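Local atomic coordinates of D-isomer specific 2-hydroxyacid dehydrogenase family protein (PDB entry 3HG7), a protein that probably binds NAD and acts as an oxidoreductase of the D-isomer specific 2-hydroxyacid dehydrogenase family. Residues Y106-M115 against G223-R231; R87-R96 against P305-D313. The protein carries 1 engineered substitution. All coordinates share one frame; numbering follows the deposited sequence.

Contact 1: residues Y106-M115 against G223-R231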
loop_
_atom_site.group_PDB
_atom_site.type_symbol
_atom_site.label_atom_id
_atom_site.label_comp_id
_atom_site.label_asym_id
_atom_site.label_seq_id
_atom_site.Cartn_x
_atom_site.Cartn_y
_atom_site.Cartn_z
ATOM N N TYR A 106 -2.929 -6.249 -8.816
ATOM C CA TYR A 106 -1.818 -6.924 -8.154
ATOM C C TYR A 106 -2.304 -8.207 -7.506
ATOM O O TYR A 106 -1.702 -9.286 -7.679
ATOM C CB TYR A 106 -1.228 -6.003 -7.066
ATOM C CG TYR A 106 -0.174 -6.666 -6.220
ATOM C CD1 TYR A 106 1.170 -6.601 -6.585
ATOM C CD2 TYR A 106 -0.523 -7.310 -5.025
ATOM C CE1 TYR A 106 2.147 -7.182 -5.805
ATOM C CE2 TYR A 106 0.427 -7.911 -4.232
ATOM C CZ TYR A 106 1.756 -7.842 -4.637
ATOM O OH TYR A 106 2.717 -8.414 -3.886
ATOM N N VAL A 107 -3.403 -8.099 -6.770
ATOM C CA VAL A 107 -3.871 -9.214 -5.983
ATOM C C VAL A 107 -4.336 -10.313 -6.948
ATOM O O VAL A 107 -3.924 -11.450 -6.800
ATOM C CB VAL A 107 -5.024 -8.803 -5.026
ATOM C CG1 VAL A 107 -5.772 -10.044 -4.488
ATOM C CG2 VAL A 107 -4.451 -7.951 -3.841
ATOM N N PHE A 108 -5.148 -9.948 -7.944
ATOM C CA PHE A 108 -5.694 -10.989 -8.849
ATOM C C PHE A 108 -4.664 -11.484 -9.884
ATOM O O PHE A 108 -4.728 -12.618 -10.297
ATOM C CB PHE A 108 -7.021 -10.550 -9.461
ATOM C CG PHE A 108 -8.170 -10.697 -8.518
ATOM C CD1 PHE A 108 -9.024 -11.789 -8.621
ATOM C CD2 PHE A 108 -8.375 -9.783 -7.503
ATOM C CE1 PHE A 108 -10.089 -11.953 -7.714
ATOM C CE2 PHE A 108 -9.428 -9.919 -6.602
ATOM C CZ PHE A 108 -10.291 -11.018 -6.715
ATOM N N GLY A 109 -3.702 -10.649 -10.291
ATOM C CA GLY A 109 -2.601 -11.134 -11.114
ATOM C C GLY A 109 -1.819 -12.209 -10.360
ATOM O O GLY A 109 -1.547 -13.297 -10.887
ATOM N N HIS A 110 -1.492 -11.924 -9.107
ATOM C CA HIS A 110 -0.728 -12.876 -8.305
ATOM C C HIS A 110 -1.579 -14.112 -7.998
ATOM O O HIS A 110 -1.101 -15.240 -8.012
ATOM C CB HIS A 110 -0.228 -12.251 -7.021
ATOM C CG HIS A 110 1.067 -11.514 -7.198
ATOM N ND1 HIS A 110 2.281 -12.159 -7.208
ATOM C CD2 HIS A 110 1.333 -10.203 -7.389
ATOM C CE1 HIS A 110 3.248 -11.275 -7.385
ATOM N NE2 HIS A 110 2.702 -10.082 -7.522
ATOM N N LEU A 111 -2.850 -13.876 -7.730
ATOM C CA LEU A 111 -3.731 -14.959 -7.379
ATOM C C LEU A 111 -3.913 -15.898 -8.573
ATOM O O LEU A 111 -3.811 -17.120 -8.432
ATOM C CB LEU A 111 -5.085 -14.421 -6.911
ATOM C CG LEU A 111 -6.172 -15.466 -6.646
ATOM C CD1 LEU A 111 -5.736 -16.376 -5.531
ATOM C CD2 LEU A 111 -7.593 -14.845 -6.377
ATOM N N LEU A 112 -4.164 -15.333 -9.748
ATOM C CA LEU A 112 -4.392 -16.191 -10.909
ATOM C C LEU A 112 -3.061 -16.813 -11.327
ATOM O O LEU A 112 -3.059 -17.945 -11.778
ATOM C CB LEU A 112 -5.035 -15.404 -12.035
ATOM C CG LEU A 112 -6.462 -14.976 -11.671
ATOM C CD1 LEU A 112 -6.978 -13.887 -12.590
ATOM C CD2 LEU A 112 -7.334 -16.284 -11.752
ATOM N N SER A 113 -1.935 -16.093 -11.145
ATOM C CA SER A 113 -0.633 -16.711 -11.413
ATOM C C SER A 113 -0.479 -18.031 -10.652
ATOM O O SER A 113 -0.078 -19.046 -11.225
ATOM C CB SER A 113 0.534 -15.755 -11.134
ATOM O OG SER A 113 1.765 -16.426 -11.388
ATOM N N LEU A 114 -0.813 -17.986 -9.368
ATOM C CA LEU A 114 -0.761 -19.134 -8.479
ATOM C C LEU A 114 -1.762 -20.227 -8.842
ATOM O O LEU A 114 -1.431 -21.414 -8.946
ATOM C CB LEU A 114 -1.054 -18.683 -7.050
ATOM C CG LEU A 114 0.076 -17.890 -6.394
ATOM C CD1 LEU A 114 -0.479 -17.330 -5.104
ATOM C CD2 LEU A 114 1.334 -18.768 -6.189
ATOM N N MET A 115 -3.016 -19.818 -8.963
ATOM C CA MET A 115 -4.102 -20.764 -9.289
ATOM C C MET A 115 -3.888 -21.538 -10.602
ATOM O O MET A 115 -4.233 -22.712 -10.683
ATOM C CB MET A 115 -5.451 -20.006 -9.298
ATOM C CG MET A 115 -6.031 -19.592 -7.911
ATOM S SD MET A 115 -6.223 -20.930 -6.701
ATOM C CE MET A 115 -7.628 -21.860 -7.388
ATOM N N GLY A 223 -4.475 -24.822 2.182
ATOM C CA GLY A 223 -4.216 -24.313 0.834
ATOM C C GLY A 223 -4.557 -22.844 0.670
ATOM O O GLY A 223 -4.708 -22.358 -0.450
ATOM N N ALA A 224 -4.661 -22.129 1.781
ATOM C CA ALA A 224 -5.015 -20.721 1.744
ATOM C C ALA A 224 -3.837 -19.904 1.246
ATOM O O ALA A 224 -2.688 -20.272 1.455
ATOM C CB ALA A 224 -5.412 -20.228 3.108
ATOM N N ILE A 225 -4.155 -18.797 0.600
ATOM C CA ILE A 225 -3.143 -17.901 0.067
ATOM C C ILE A 225 -3.358 -16.629 0.849
ATOM O O ILE A 225 -4.461 -16.092 0.872
ATOM C CB ILE A 225 -3.341 -17.655 -1.448
ATOM C CG1 ILE A 225 -3.205 -18.988 -2.200
ATOM C CG2 ILE A 225 -2.320 -16.616 -1.970
ATOM C CD1 ILE A 225 -3.749 -18.996 -3.622
ATOM N N LEU A 226 -2.304 -16.152 1.486
ATOM C CA LEU A 226 -2.350 -14.901 2.242
ATOM C C LEU A 226 -1.570 -13.799 1.556
ATOM O O LEU A 226 -0.402 -14.000 1.285
ATOM C CB LEU A 226 -1.739 -15.116 3.628
ATOM C CG LEU A 226 -1.518 -13.866 4.498
ATOM C CD1 LEU A 226 -2.835 -13.166 4.809
ATOM C CD2 LEU A 226 -0.800 -14.239 5.778
ATOM N N PHE A 227 -2.215 -12.653 1.312
ATOM C CA PHE A 227 -1.547 -11.432 0.806
ATOM C C PHE A 227 -1.385 -10.432 1.929
ATOM O O PHE A 227 -2.353 -10.153 2.663
ATOM C CB PHE A 227 -2.401 -10.722 -0.243
ATOM C CG PHE A 227 -2.476 -11.431 -1.570
ATOM C CD1 PHE A 227 -1.815 -10.916 -2.667
ATOM C CD2 PHE A 227 -3.260 -12.576 -1.728
ATOM C CE1 PHE A 227 -1.880 -11.565 -3.914
ATOM C CE2 PHE A 227 -3.341 -13.229 -2.953
ATOM C CZ PHE A 227 -2.659 -12.710 -4.055
ATOM N N ASN A 228 -0.202 -9.830 2.018
ATOM C CA ASN A 228 -0.065 -8.655 2.853
ATOM C C ASN A 228 0.421 -7.481 2.052
ATOM O O ASN A 228 1.561 -7.473 1.578
ATOM C CB ASN A 228 0.876 -8.863 4.023
ATOM C CG ASN A 228 0.832 -7.668 5.015
ATOM O OD1 ASN A 228 -0.105 -6.858 4.995
ATOM N ND2 ASN A 228 1.840 -7.560 5.853
ATOM N N VAL A 229 -0.461 -6.502 1.904
ATOM C CA VAL A 229 -0.146 -5.297 1.155
ATOM C C VAL A 229 -0.361 -4.023 2.003
ATOM O O VAL A 229 -0.293 -2.912 1.476
ATOM C CB VAL A 229 -1.020 -5.219 -0.083
ATOM C CG1 VAL A 229 -0.680 -6.351 -1.062
ATOM C CG2 VAL A 229 -2.475 -5.344 0.336
ATOM N N GLY A 230 -0.645 -4.191 3.299
ATOM C CA GLY A 230 -0.790 -3.060 4.227
ATOM C C GLY A 230 0.546 -2.585 4.776
ATOM O O GLY A 230 1.203 -1.742 4.171
ATOM N N ARG A 231 0.956 -3.114 5.927
ATOM C CA ARG A 231 2.294 -2.821 6.463
ATOM C C ARG A 231 2.905 -4.111 6.968
ATOM O O ARG A 231 2.182 -4.998 7.418
ATOM C CB ARG A 231 2.251 -1.784 7.605
ATOM C CG ARG A 231 1.315 -0.576 7.406
ATOM C CD ARG A 231 1.853 0.478 6.414
ATOM N NE ARG A 231 3.224 0.911 6.702
ATOM C CZ ARG A 231 3.578 1.740 7.687
ATOM N NH1 ARG A 231 2.668 2.242 8.523
ATOM N NH2 ARG A 231 4.858 2.066 7.846
#

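Contact 2: residues R87-R96 against P305-D313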
loop_
_atom_site.group_PDB
_atom_site.type_symbol
_atom_site.label_atom_id
_atom_site.label_comp_id
_atom_site.label_asym_id
_atom_site.label_seq_id
_atom_site.Cartn_x
_atom_site.Cartn_y
_atom_site.Cartn_z
ATOM N N ARG A 87 9.543 18.326 13.218
ATOM C CA ARG A 87 8.625 19.441 13.374
ATOM C C ARG A 87 7.194 19.067 13.004
ATOM O O ARG A 87 6.949 18.178 12.187
ATOM C CB ARG A 87 9.094 20.634 12.524
ATOM C CG ARG A 87 8.853 20.487 11.009
ATOM C CD ARG A 87 9.700 21.499 10.212
ATOM N NE ARG A 87 9.415 22.873 10.627
ATOM C CZ ARG A 87 10.292 23.874 10.604
ATOM N NH1 ARG A 87 11.555 23.673 10.221
ATOM N NH2 ARG A 87 9.917 25.083 11.018
ATOM N N ARG A 88 6.251 19.781 13.605
ATOM C CA ARG A 88 4.840 19.557 13.344
ATOM C C ARG A 88 4.085 20.846 13.047
ATOM O O ARG A 88 2.854 20.883 13.131
ATOM C CB ARG A 88 4.214 18.798 14.515
ATOM C CG ARG A 88 4.546 17.324 14.465
ATOM C CD ARG A 88 4.339 16.626 15.781
ATOM N NE ARG A 88 4.546 15.182 15.620
ATOM C CZ ARG A 88 4.283 14.277 16.556
ATOM N NH1 ARG A 88 4.511 12.991 16.322
ATOM N NH2 ARG A 88 3.798 14.662 17.728
ATOM N N ASP A 89 4.813 21.893 12.665
ATOM C CA ASP A 89 4.230 23.223 12.512
ATOM C C ASP A 89 3.845 23.516 11.059
ATOM O O ASP A 89 4.115 24.612 10.547
ATOM C CB ASP A 89 5.201 24.306 13.032
ATOM C CG ASP A 89 6.573 24.222 12.368
ATOM O OD1 ASP A 89 6.796 23.296 11.553
ATOM O OD2 ASP A 89 7.428 25.075 12.656
ATOM N N TYR A 90 3.251 22.522 10.412
ATOM C CA TYR A 90 2.778 22.583 9.035
ATOM C C TYR A 90 1.665 21.537 8.817
ATOM O O TYR A 90 1.454 20.635 9.655
ATOM C CB TYR A 90 3.945 22.358 8.036
ATOM C CG TYR A 90 4.477 20.933 8.036
ATOM C CD1 TYR A 90 5.462 20.537 8.932
ATOM C CD2 TYR A 90 3.937 19.974 7.176
ATOM C CE1 TYR A 90 5.924 19.223 8.964
ATOM C CE2 TYR A 90 4.400 18.657 7.175
ATOM C CZ TYR A 90 5.402 18.294 8.080
ATOM O OH TYR A 90 5.858 16.985 8.097
ATOM N N GLN A 91 0.962 21.641 7.696
ATOM C CA GLN A 91 -0.074 20.679 7.360
ATOM C C GLN A 91 0.539 19.599 6.495
ATOM O O GLN A 91 1.078 19.894 5.433
ATOM C CB GLN A 91 -1.207 21.319 6.574
ATOM C CG GLN A 91 -1.914 22.459 7.300
ATOM C CD GLN A 91 -3.316 22.639 6.789
ATOM O OE1 GLN A 91 -4.188 21.806 7.036
ATOM N NE2 GLN A 91 -3.532 23.697 6.025
ATOM N N LEU A 92 0.439 18.361 6.943
ATOM C CA LEU A 92 0.872 17.225 6.108
ATOM C C LEU A 92 -0.353 16.521 5.523
ATOM O O LEU A 92 -1.291 16.190 6.269
ATOM C CB LEU A 92 1.684 16.235 6.947
ATOM C CG LEU A 92 2.117 14.921 6.273
ATOM C CD1 LEU A 92 3.102 15.137 5.091
ATOM C CD2 LEU A 92 2.725 14.085 7.380
ATOM N N THR A 93 -0.353 16.293 4.202
ATOM C CA THR A 93 -1.352 15.415 3.574
ATOM C C THR A 93 -0.686 14.252 2.855
ATOM O O THR A 93 0.430 14.370 2.354
ATOM C CB THR A 93 -2.228 16.164 2.565
ATOM O OG1 THR A 93 -1.378 16.776 1.607
ATOM C CG2 THR A 93 -3.078 17.255 3.259
ATOM N N ASN A 94 -1.371 13.121 2.796
ATOM C CA ASN A 94 -0.832 12.006 2.045
ATOM C C ASN A 94 -1.689 11.782 0.824
ATOM O O ASN A 94 -2.517 12.645 0.492
ATOM C CB ASN A 94 -0.725 10.778 2.938
ATOM C CG ASN A 94 -2.075 10.163 3.251
ATOM O OD1 ASN A 94 -3.106 10.848 3.241
ATOM N ND2 ASN A 94 -2.079 8.861 3.547
ATOM N N VAL A 95 -1.506 10.628 0.168
ATOM C CA VAL A 95 -2.240 10.257 -1.022
ATOM C C VAL A 95 -3.211 9.137 -0.623
ATOM O O VAL A 95 -2.794 8.120 -0.048
ATOM C CB VAL A 95 -1.235 9.789 -2.187
ATOM C CG1 VAL A 95 -2.005 9.163 -3.323
ATOM C CG2 VAL A 95 -0.466 10.974 -2.711
ATOM N N ARG A 96 -4.507 9.359 -0.835
ATOM C CA ARG A 96 -5.480 8.297 -0.599
ATOM C C ARG A 96 -6.540 8.184 -1.686
ATOM O O ARG A 96 -6.746 9.112 -2.455
ATOM C CB ARG A 96 -6.085 8.412 0.802
ATOM C CG ARG A 96 -6.926 9.646 1.058
ATOM C CD ARG A 96 -8.031 9.249 2.023
ATOM N NE ARG A 96 -9.201 10.134 2.005
ATOM C CZ ARG A 96 -10.121 10.174 1.039
ATOM N NH1 ARG A 96 -10.021 9.401 -0.041
ATOM N NH2 ARG A 96 -11.142 11.025 1.151
ATOM N N PRO A 305 -10.379 23.240 4.627
ATOM C CA PRO A 305 -9.740 21.987 5.071
ATOM C C PRO A 305 -9.184 21.155 3.938
ATOM O O PRO A 305 -9.838 20.980 2.905
ATOM C CB PRO A 305 -10.880 21.225 5.771
ATOM C CG PRO A 305 -11.901 22.236 6.097
ATOM C CD PRO A 305 -11.785 23.333 5.088
ATOM N N LEU A 306 -7.961 20.647 4.139
ATOM C CA LEU A 306 -7.316 19.784 3.164
ATOM C C LEU A 306 -7.777 18.350 3.285
ATOM O O LEU A 306 -8.097 17.888 4.392
ATOM C CB LEU A 306 -5.780 19.840 3.270
ATOM C CG LEU A 306 -5.189 21.238 3.442
ATOM C CD1 LEU A 306 -3.679 21.092 3.448
ATOM C CD2 LEU A 306 -5.680 22.053 2.245
ATOM N N ASP A 307 -7.829 17.680 2.144
ATOM C CA ASP A 307 -8.144 16.251 2.105
ATOM C C ASP A 307 -6.847 15.471 2.259
ATOM O O ASP A 307 -5.786 15.917 1.819
ATOM C CB ASP A 307 -8.829 15.872 0.792
ATOM C CG ASP A 307 -9.396 14.419 0.803
ATOM O OD1 ASP A 307 -9.982 13.989 1.830
ATOM O OD2 ASP A 307 -9.238 13.722 -0.212
ATOM N N GLY A 308 -6.946 14.316 2.910
ATOM C CA GLY A 308 -5.805 13.452 3.137
ATOM C C GLY A 308 -4.954 13.984 4.271
ATOM O O GLY A 308 -3.789 13.620 4.406
ATOM N N LYS A 309 -5.543 14.846 5.088
ATOM C CA LYS A 309 -4.802 15.502 6.139
ATOM C C LYS A 309 -4.415 14.491 7.203
ATOM O O LYS A 309 -5.241 13.683 7.640
ATOM C CB LYS A 309 -5.624 16.639 6.775
ATOM C CG LYS A 309 -5.107 17.045 8.122
ATOM C CD LYS A 309 -4.041 18.080 7.972
ATOM C CE LYS A 309 -4.596 19.419 8.377
ATOM N NZ LYS A 309 -4.107 19.853 9.702
ATOM N N ILE A 310 -3.170 14.588 7.646
ATOM C CA ILE A 310 -2.611 13.729 8.671
ATOM C C ILE A 310 -2.634 14.423 10.028
ATOM O O ILE A 310 -2.170 15.551 10.171
ATOM C CB ILE A 310 -1.159 13.313 8.297
ATOM C CG1 ILE A 310 -1.150 12.569 6.958
ATOM C CG2 ILE A 310 -0.503 12.511 9.407
ATOM C CD1 ILE A 310 -1.952 11.265 6.902
ATOM N N ASP A 311 -3.210 13.754 11.020
ATOM C CA ASP A 311 -3.234 14.267 12.386
ATOM C C ASP A 311 -1.958 13.794 13.071
ATOM O O ASP A 311 -1.759 12.592 13.247
ATOM C CB ASP A 311 -4.476 13.749 13.129
ATOM C CG ASP A 311 -4.563 14.248 14.573
ATOM O OD1 ASP A 311 -4.137 15.395 14.866
ATOM O OD2 ASP A 311 -5.076 13.485 15.423
ATOM N N PHE A 312 -1.087 14.729 13.437
ATOM C CA PHE A 312 0.158 14.364 14.115
ATOM C C PHE A 312 -0.085 13.628 15.458
ATOM O O PHE A 312 0.692 12.741 15.839
ATOM C CB PHE A 312 1.078 15.584 14.265
ATOM C CG PHE A 312 1.793 15.970 12.980
ATOM C CD1 PHE A 312 2.621 15.059 12.324
ATOM C CD2 PHE A 312 1.644 17.241 12.437
ATOM C CE1 PHE A 312 3.290 15.408 11.149
ATOM C CE2 PHE A 312 2.313 17.602 11.258
ATOM C CZ PHE A 312 3.129 16.682 10.613
ATOM N N ASP A 313 -1.190 13.959 16.129
ATOM C CA ASP A 313 -1.644 13.226 17.320
ATOM C C ASP A 313 -2.574 12.064 16.954
ATOM O O ASP A 313 -2.129 10.960 16.616
ATOM C CB ASP A 313 -2.367 14.172 18.279
ATOM C CG ASP A 313 -1.623 15.481 18.470
ATOM O OD1 ASP A 313 -2.164 16.543 18.090
ATOM O OD2 ASP A 313 -0.487 15.443 18.987
HETATM O O HOH W 1 -6.789 21.482 6.835
HETATM O O HOH W 2 -0.765 17.753 9.412
#

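Contact 1: residues Y106-M115 against G223-R231
The Phe227 ring lies with one face under Val107, whose CG1 stands over the middle of the ring at 4.1 Å from its centroid, only 11° off the normal: a CH-pi contact. Around the rim, near the ring plane, come Tyr106 CE2, His110 CB and the backbone N of Leu111, so about a turn and a half of the helix lines one face and part of the edge. His110 meets it through its methylene rather than its imidazole, CB lying 3.6 Å from Phe227 CE1. The carbonyl oxygen of Val107 is closer still, 3.3 Å from Phe227 CZ, but it is already taken by Leu111 N in the helical hydrogen bond.

The Tyr106 ring carries His110 CD2 over one face, toward the rim. With CG anti to the backbone N (chi1 174°), the tyrosine side chain slides past Phe227 and Val229 in the opposite sense, and its CE2 touches Val229 CG1 at 3.7 Å. Its hydroxyl is hydrogen-bonded to Thr277, outside the two segments.

Toward the start of the strand the packing becomes aliphatic. Leu114 and Ile225 reach toward each other tip to tip, Leu114 CD1 lying 3.7 Å from Ile225 CG2. On the same isoleucine CD1 meets Leu111 CD1 at 3.8 Å, with the sulfur of Met115 a looser neighbour.

The 106-115 part of helix 100-115 runs roughly antiparallel to strand 225-228, at 152° and 10.5 Å between axes, and Val199 and Val253 on the two flanking strands extend the floor beneath it. No hydrogen bond or salt bridge crosses the interface. Its chemistry is that of apolar helix-on-sheet packing within the Rossmann-type domain, where aromatic and branched side chains fit by shape and backbone polar groups bond within their own helix or sheet.

Contact 2: residues R87-R96 against P305-D313
Leu92 O receives Ile310 N at 2.8 Å, nearly in line with the carbonyl, and Lys309 CA adds a CA-H...O contact to the same oxygen. Two residues further along, Asn94 N donates to Gly308 O at 2.9 Å, the donor tilted 26° from the carbonyl plane. These two bonds flank a single antiparallel bridge in which Thr93 and Lys309 are the non-hydrogen-bonded pair. A water extends the link, donating to Ile310 O and accepting from Leu92 N; another joins Gln91 OE1 to Leu306 N.

Phe312 is held from two directions. Arg88 CG sits over one ring face, 3.5 Å from the centroid, and the extended arginine carries its guanidinium on past Phe312 CB. With Tyr90 CG between its backbone N and carbonyl carbon (chi1 70°), the tyrosine face receives the edge of Phe312 in a T-shaped pair with planes at 75°, while Tyr90 O lies at the Phe312 edge. Leu92 CD2 runs alongside Ile310, 4.1 Å from its CB.

At the other end Arg96 NH2 and Asp307 OD1 form a salt bridge at 3.3 Å, with Asp307 OD2 over one face of the guanidinium. Thr93 OG1 turns elsewhere, to Gln72 and Trp70. Strand 91-93 is outermost in a parallel five-stranded sheet, and 305-313, no regular strand itself, is tied to its outer edge by that one bridge. The 2-1-3-4-5 strand order is flavodoxin-like, consistent with this family's substrate-binding domain.

Overall arrangement
Contacts 1 and 2 lie on opposite sides of the chain's centre, their own centres about 31 Å apart and their nearest atoms about 10 Å apart, without touching. Each belongs to a different parallel sheet: contact 1 packs a helix onto the seven-stranded sheet of the probable NAD-binding domain, whereas contact 2 borders the five-stranded sheet. Strand 91-93 and helix 100-115 are consecutive elements, joined by a short connection that links the two. Contact 1 is nested along the sequence inside the loop that contact 2 closes, because residues 305-313, following helix 286-301, return to the first sheet after the sequence has run through the seven-stranded one. This is the two-domain layout expected of the family.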